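Local coordinates for 5-carboxyvanillate decarboxylase (Sphingomonas paucimobilis, PDB 4L6D) that decarboxylates 5-carboxyvanillate to vanillate, using an active-site manganese ion held in an amidohydrolase fold, at the interface of chains A and B. Residues are numbered along the deposited sequence; one frame, centred on the assembly and turned at random. Chains: chain A/B, 5-carboxyvanillate decarboxylase.

The interface of chains A and B. Residues chain A 211, 246, 250-252; chain B 189-190, 195.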
loop_
_atom_site.group_PDB
_atom_site.type_symbol
_atom_site.label_atom_id
_atom_site.label_comp_id
_atom_site.label_asym_id
_atom_site.label_seq_id
_atom_site.Cartn_x
_atom_site.Cartn_y
_atom_site.Cartn_z
ATOM N N LEU A 211 6.337 13.125 -4.770
ATOM C CA LEU A 211 7.280 13.694 -3.813
ATOM C C LEU A 211 8.512 14.317 -4.460
ATOM O O LEU A 211 9.123 15.219 -3.884
ATOM C CB LEU A 211 7.700 12.657 -2.760
ATOM C CG LEU A 211 6.577 12.198 -1.822
ATOM C CD1 LEU A 211 7.118 11.187 -0.820
ATOM C CD2 LEU A 211 5.918 13.369 -1.101
ATOM N N ALA A 246 9.327 14.964 5.773
ATOM C CA ALA A 246 10.061 14.553 4.582
ATOM C C ALA A 246 10.919 15.694 4.018
ATOM O O ALA A 246 12.066 15.475 3.622
ATOM C CB ALA A 246 9.105 14.019 3.522
ATOM N N GLY A 250 14.274 14.716 5.458
ATOM C CA GLY A 250 14.433 13.623 4.511
ATOM C C GLY A 250 14.904 14.005 3.124
ATOM O O GLY A 250 14.958 13.157 2.233
ATOM N N GLY A 251 15.243 15.273 2.920
ATOM C CA GLY A 251 15.725 15.701 1.619
ATOM C C GLY A 251 14.666 15.707 0.527
ATOM O O GLY A 251 14.995 15.769 -0.661
ATOM N N ALA A 252 13.389 15.635 0.902
ATOM C CA ALA A 252 12.325 15.793 -0.085
ATOM C C ALA A 252 12.292 17.257 -0.503
ATOM O O ALA A 252 12.416 18.145 0.332
ATOM C CB ALA A 252 10.977 15.365 0.493
ATOM N N TYR B 189 13.524 11.158 -0.669
ATOM C CA TYR B 189 12.373 11.991 -0.301
ATOM C C TYR B 189 11.768 11.634 1.057
ATOM O O TYR B 189 10.577 11.832 1.279
ATOM C CB TYR B 189 11.286 11.952 -1.396
ATOM C CG TYR B 189 11.829 11.889 -2.809
ATOM C CD1 TYR B 189 12.706 12.860 -3.285
ATOM C CD2 TYR B 189 11.464 10.863 -3.672
ATOM C CE1 TYR B 189 13.216 12.798 -4.580
ATOM C CE2 TYR B 189 11.966 10.794 -4.960
ATOM C CZ TYR B 189 12.842 11.758 -5.412
ATOM O OH TYR B 189 13.348 11.697 -6.694
ATOM N N GLY B 190 12.585 11.093 1.957
ATOM C CA GLY B 190 12.130 10.743 3.292
ATOM C C GLY B 190 11.207 9.530 3.328
ATOM O O GLY B 190 10.522 9.283 4.321
ATOM N N ILE B 195 5.869 8.613 6.089
ATOM C CA ILE B 195 5.221 9.115 4.878
ATOM C C ILE B 195 4.915 8.013 3.850
ATOM O O ILE B 195 3.954 8.129 3.097
ATOM C CB ILE B 195 6.005 10.290 4.244
ATOM C CG1 ILE B 195 5.110 11.101 3.289
ATOM C CG2 ILE B 195 7.278 9.799 3.528
ATOM C CD1 ILE B 195 5.768 12.351 2.733
HETATM O O HOH W 1 15.440 10.146 2.112
#
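The turn B:Tyr189–B:Gly190 lies against two helix ends of the other chain of the deposited pair, where glycines and alanine methyls allow close approach while a leucine and an isoleucine close one side. With no side chain on either glycine, CA of A:Gly250 can lie 3.9 Å from CA of B:Gly190. The N-H of B:Gly190 and the carbonyl of A:Gly250 make no direct hydrogen bond, the N-H pointing away. A water joins them, accepting from B:Gly190 N at 3.0 Å, with 152° at the hydrogen, and lying 3.1 Å from A:Gly250 O.

At B:Tyr189 backbone and CB make the contact. The methyl of A:Ala252 packs on CA of B:Tyr189 at 3.7 Å, and CB of A:Ala246 touches the carbonyl O of B:Tyr189 at 3.5 Å. Roughly at right angles to A:Ala252 CB, CB of A:Leu211 meets CB of B:Tyr189 at 3.9 Å.

B:Ile195 carries a second, wholly apolar contact. Its CG1 branch runs anti to the backbone N (chi1 -161°) and extends on to CD1, which reaches the methyl of A:Ala246 at 3.8 Å. The same CD1 meets A:Leu211 tip to tip, 4.0 Å from CD2, bridging two helices of chain A.

A:Leu211 ends helix 197-211 and A:Ala246 lies near the end of helix 236-249, whose following loop supplies A:Gly250 to A:Ala252; the chain B residues come from the loop before helix 197-211, and two-fold symmetry repeats the patch in what may be the solution pairing.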